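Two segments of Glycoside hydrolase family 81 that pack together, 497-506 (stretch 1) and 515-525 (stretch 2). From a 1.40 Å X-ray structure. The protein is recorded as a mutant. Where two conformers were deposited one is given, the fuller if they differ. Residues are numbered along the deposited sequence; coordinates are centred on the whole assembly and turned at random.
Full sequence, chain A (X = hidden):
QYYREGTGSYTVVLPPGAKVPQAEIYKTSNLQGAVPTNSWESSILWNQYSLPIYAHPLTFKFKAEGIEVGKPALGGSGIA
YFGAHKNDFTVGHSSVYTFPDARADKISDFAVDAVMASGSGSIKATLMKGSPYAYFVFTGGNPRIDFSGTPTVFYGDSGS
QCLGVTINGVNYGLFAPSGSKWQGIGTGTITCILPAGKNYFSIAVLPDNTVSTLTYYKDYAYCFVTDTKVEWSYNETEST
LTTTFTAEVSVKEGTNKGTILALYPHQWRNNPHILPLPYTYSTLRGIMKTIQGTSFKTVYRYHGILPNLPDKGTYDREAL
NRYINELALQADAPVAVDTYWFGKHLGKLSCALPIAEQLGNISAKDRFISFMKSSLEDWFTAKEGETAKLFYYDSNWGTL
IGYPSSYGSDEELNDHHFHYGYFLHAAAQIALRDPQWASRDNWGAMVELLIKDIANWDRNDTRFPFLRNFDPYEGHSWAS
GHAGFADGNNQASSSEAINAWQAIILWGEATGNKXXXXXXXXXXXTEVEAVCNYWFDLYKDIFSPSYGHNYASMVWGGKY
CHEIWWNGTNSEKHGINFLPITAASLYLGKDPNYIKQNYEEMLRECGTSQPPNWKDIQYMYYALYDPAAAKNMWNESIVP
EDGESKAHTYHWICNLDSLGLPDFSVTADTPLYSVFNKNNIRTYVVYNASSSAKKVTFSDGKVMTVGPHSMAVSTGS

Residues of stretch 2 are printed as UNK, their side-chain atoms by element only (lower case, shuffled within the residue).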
# COMPACT_ATOMS: atom_id res chain seq x y z
N ALA A 497 2.86 -3.68 6.23
CA ALA A 497 1.58 -3.52 5.53
C ALA A 497 1.00 -4.91 5.24
O ALA A 497 -0.17 -5.20 5.54
CB ALA A 497 1.80 -2.74 4.23
N ILE A 498 1.83 -5.80 4.72
CA ILE A 498 1.40 -7.16 4.38
C ILE A 498 0.97 -7.96 5.60
O ILE A 498 0.04 -8.78 5.51
CB ILE A 498 2.48 -7.85 3.52
CG1 ILE A 498 2.49 -7.25 2.10
CG2 ILE A 498 2.32 -9.37 3.49
CD1 ILE A 498 3.78 -7.48 1.34
N ASN A 499 1.58 -7.69 6.76
CA ASN A 499 1.14 -8.32 8.00
C ASN A 499 -0.31 -7.98 8.29
O ASN A 499 -1.10 -8.85 8.72
CB ASN A 499 2.01 -7.83 9.14
CG ASN A 499 1.68 -8.49 10.47
OD1 ASN A 499 1.61 -9.72 10.58
ND2 ASN A 499 1.51 -7.67 11.50
N ALA A 500 -0.71 -6.72 8.08
CA ALA A 500 -2.12 -6.37 8.28
C ALA A 500 -3.01 -7.12 7.30
O ALA A 500 -4.09 -7.61 7.66
CB ALA A 500 -2.33 -4.88 8.15
N TRP A 501 -2.58 -7.21 6.06
CA TRP A 501 -3.41 -7.82 5.04
C TRP A 501 -3.60 -9.31 5.24
O TRP A 501 -4.73 -9.82 5.15
CB TRP A 501 -2.89 -7.51 3.64
CG TRP A 501 -2.65 -6.07 3.34
CD1 TRP A 501 -1.76 -5.62 2.43
CD2 TRP A 501 -3.23 -4.88 3.95
NE1 TRP A 501 -1.79 -4.25 2.37
CE2 TRP A 501 -2.66 -3.76 3.29
CE3 TRP A 501 -4.17 -4.65 4.96
CZ2 TRP A 501 -3.01 -2.45 3.62
CZ3 TRP A 501 -4.52 -3.34 5.28
CH2 TRP A 501 -3.94 -2.25 4.60
N GLN A 502 -2.52 -10.00 5.60
CA GLN A 502 -2.66 -11.44 5.92
C GLN A 502 -3.56 -11.67 7.12
O GLN A 502 -4.33 -12.62 7.15
CB GLN A 502 -1.30 -12.13 6.06
CG GLN A 502 -0.46 -11.75 7.28
CD GLN A 502 -0.71 -12.61 8.49
OE1 GLN A 502 -1.06 -13.78 8.38
NE2 GLN A 502 -0.47 -12.03 9.65
N ALA A 503 -3.46 -10.79 8.11
CA ALA A 503 -4.33 -10.91 9.26
C ALA A 503 -5.80 -10.76 8.87
O ALA A 503 -6.66 -11.44 9.44
CB ALA A 503 -3.97 -9.87 10.32
N ILE A 504 -6.10 -9.84 7.94
CA ILE A 504 -7.47 -9.67 7.44
C ILE A 504 -7.96 -10.94 6.72
O ILE A 504 -9.11 -11.37 6.91
CB ILE A 504 -7.56 -8.43 6.54
CG1 ILE A 504 -7.39 -7.17 7.40
CG2 ILE A 504 -8.91 -8.37 5.85
CD1 ILE A 504 -7.35 -5.88 6.61
N ILE A 505 -7.10 -11.57 5.94
CA ILE A 505 -7.46 -12.84 5.30
C ILE A 505 -7.86 -13.87 6.37
O ILE A 505 -8.92 -14.52 6.30
CB ILE A 505 -6.32 -13.43 4.45
CG1 ILE A 505 -5.94 -12.49 3.29
CG2 ILE A 505 -6.67 -14.82 3.92
CD1 ILE A 505 -4.74 -12.94 2.48
N LEU A 506 -6.98 -14.01 7.37
CA LEU A 506 -7.24 -15.00 8.43
C LEU A 506 -8.49 -14.68 9.21
O LEU A 506 -9.28 -15.59 9.50
CB LEU A 506 -6.06 -15.11 9.38
CG LEU A 506 -4.72 -15.62 8.86
CD1 LEU A 506 -3.64 -15.60 9.95
CD2 LEU A 506 -4.88 -17.01 8.25
N UNK A 515 -16.61 -11.37 2.44
CA UNK A 515 -16.29 -9.99 2.02
C UNK A 515 -14.97 -9.54 2.64
O UNK A 515 -14.09 -8.99 1.95
c UNK A 515 -17.42 -9.02 2.44
c UNK A 515 -17.07 -7.59 2.07
o UNK A 515 -18.63 -9.39 1.79
N UNK A 516 -14.81 -9.75 3.94
CA UNK A 516 -13.58 -9.34 4.60
C UNK A 516 -12.41 -10.20 4.15
O UNK A 516 -11.32 -9.70 3.88
c UNK A 516 -13.74 -9.32 6.13
c UNK A 516 -14.76 -8.25 6.54
c UNK A 516 -15.01 -8.13 8.03
c UNK A 516 -12.38 -9.09 6.80
N UNK A 517 -12.63 -11.51 4.03
CA UNK A 517 -11.56 -12.37 3.54
C UNK A 517 -11.05 -11.92 2.16
O UNK A 517 -9.85 -11.80 1.95
c UNK A 517 -10.91 -14.73 3.00
c UNK A 517 -12.02 -13.82 3.45
c UNK A 517 -11.46 -16.02 2.51
n UNK A 517 -13.77 -16.55 -0.29
n UNK A 517 -12.29 -15.84 1.32
c UNK A 517 -13.05 -16.79 0.80
n UNK A 517 -13.13 -17.99 1.38
N UNK A 518 -11.98 -11.64 1.26
CA UNK A 518 -11.61 -11.33 -0.12
C UNK A 518 -10.94 -9.97 -0.20
O UNK A 518 -10.05 -9.78 -1.04
c UNK A 518 -13.38 -12.81 -1.20
o UNK A 518 -14.42 -12.94 -1.87
c UNK A 518 -12.84 -11.39 -1.02
o UNK A 518 -12.78 -13.79 -0.68
N UNK A 519 -11.35 -9.04 0.66
CA UNK A 519 -10.64 -7.76 0.85
C UNK A 519 -9.17 -8.04 1.19
O UNK A 519 -8.25 -7.45 0.60
c UNK A 519 -10.53 -5.75 2.54
c UNK A 519 -10.42 -4.62 1.54
c UNK A 519 -11.30 -6.96 1.97
c UNK A 519 -11.15 -5.28 3.84
N UNK A 520 -8.95 -8.91 2.16
CA UNK A 520 -7.58 -9.29 2.53
C UNK A 520 -6.79 -9.86 1.38
O UNK A 520 -5.61 -9.53 1.21
N UNK A 521 -7.41 -10.75 0.61
CA UNK A 521 -6.76 -11.38 -0.52
C UNK A 521 -6.39 -10.32 -1.55
O UNK A 521 -5.29 -10.34 -2.11
c UNK A 521 -8.58 -14.79 -0.38
c UNK A 521 -7.57 -12.55 -1.09
c UNK A 521 -6.98 -13.05 -2.41
c UNK A 521 -7.65 -13.66 -0.04
N UNK A 522 -7.30 -9.41 -1.81
CA UNK A 522 -7.04 -8.26 -2.71
C UNK A 522 -5.82 -7.45 -2.27
O UNK A 522 -4.87 -7.19 -3.04
c UNK A 522 -7.64 -3.37 -4.20
c UNK A 522 -7.93 -3.59 -2.89
c UNK A 522 -7.78 -5.71 -4.62
c UNK A 522 -8.31 -7.39 -2.80
c UNK A 522 -7.57 -4.41 -5.09
o UNK A 522 -7.41 -2.08 -4.64
c UNK A 522 -8.10 -5.96 -3.30
c UNK A 522 -8.17 -4.88 -2.43
N UNK A 523 -5.85 -7.03 -1.00
CA UNK A 523 -4.74 -6.22 -0.48
C UNK A 523 -3.42 -6.95 -0.48
O UNK A 523 -2.40 -6.41 -0.91
c UNK A 523 -6.03 -3.43 0.39
c UNK A 523 -6.32 -4.80 1.02
c UNK A 523 -5.08 -5.70 0.92
c UNK A 523 -6.76 -4.63 2.47
N UNK A 524 -3.43 -8.15 0.07
CA UNK A 524 -2.24 -8.96 0.19
C UNK A 524 -1.61 -9.26 -1.15
O UNK A 524 -0.41 -9.03 -1.38
c UNK A 524 -0.34 -13.21 0.11
c UNK A 524 -1.48 -11.28 1.00
c UNK A 524 -0.53 -11.23 2.01
c UNK A 524 0.51 -12.16 2.06
c UNK A 524 -1.36 -12.28 0.05
c UNK A 524 0.60 -13.15 1.11
c UNK A 524 -2.60 -10.27 0.91
o UNK A 524 1.60 -14.08 1.15
N UNK A 525 -2.41 -9.79 -2.07
CA UNK A 525 -1.89 -10.20 -3.36
C UNK A 525 -1.33 -9.01 -4.13
O UNK A 525 -0.26 -9.08 -4.73
c UNK A 525 -2.48 -11.47 -5.44
o UNK A 525 -3.51 -12.03 -3.35
c UNK A 525 -3.00 -10.93 -4.14

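Position 515 carries two carbons and one oxygen, with both the oxygen and the second carbon bonded to the first carbon. This beta-branched hydroxyl pattern identifies Thr515, whose side chain is out of reach of stretch 1.

Position 516 has four carbons, forked at the first, with one arm two carbons long: an isoleucine pattern. The residue is Ile516. Ile516 CG2 lies 3.7 Å from Ile504 CG2, and Ile504 CG2 lies 3.4 Å from Ile516 O.

At position 517 three carbons lead to a nitrogen and then to a carbon bearing two more nitrogens, a guanidinium group. The chain passes stretch 1 near its start and its end leads away. This is Arg517; its CG lies 3.9 Å from Ile505 O, and the CA atoms of Arg517 and Ile505 are 4.5 Å apart.

Position 518 shows two carbons, the second holding two oxygens, a carboxylate; its CA-to-CB bond points away from stretch 1, which it does not touch. It is Asp518. Its OD1 accepts hydrogen bonds from Arg517 NE at 2.9 Å and Arg517 NH2 at 3.0 Å, forming a salt bridge between neighbours of the same helix.

Four carbons forked at the second define position 519 as Leu519, whose CD2 is 4.3 Å from Ile504 CG2.

Position 520 has no side-chain atoms and is therefore Gly520. Its CA approaches Ile504 CG2 to 3.7 Å and Trp501 O to 3.9 Å, while its C is 3.4 Å from Ile505 CG1. An ideal CB would point toward stretch 1 and fall 2.6 Å from Ile505 N, a clash.

Position 521 repeats the four-carbon fork at the first atom with a two-carbon arm, giving Ile521. Although its CA-to-CB bond points away, CG1 remains 3.9 Å from Ile505 CD1.

Position 522 has one carbon followed by a six-carbon ring bearing an oxygen. This is Tyr522, with no contact to stretch 1.

Position 523 has four carbons forked at the second and is Leu523. Its CB lies 3.5 Å from the centroid of the Trp501 five-membered ring, 12° off the normal, a CH-pi contact over the face.

Another six-carbon ring with an oxygen, attached through one carbon, marks position 524 as Tyr524. CE1 lies 3.6 Å from Ile498 CG2, and CB is 3.8 Å from Ile505 CD1.

Position 525 has two carbons and an oxygen branching from the first carbon: Thr525. Its OG1 donates to Ile521 O at 2.7 Å, within its own helix.

The helices run nearly antiparallel, at 152°, with axes 7.2 Å apart at closest approach. Gly520 leaves room for this proximity. Ile504 fits among Ile516, Leu519, Gly520 and Leu523, while Ile505 fits among Arg517, Gly520, Ile521 and Tyr524. No hydrogen bond crosses between the stretches; the 563 Å² buried, both sides summed, comes mostly with apolar packing of side chains on each other and on backbone, including the Trp501 CH-pi contact.

Stretch 2 515-525: TIRDLGIYLYT
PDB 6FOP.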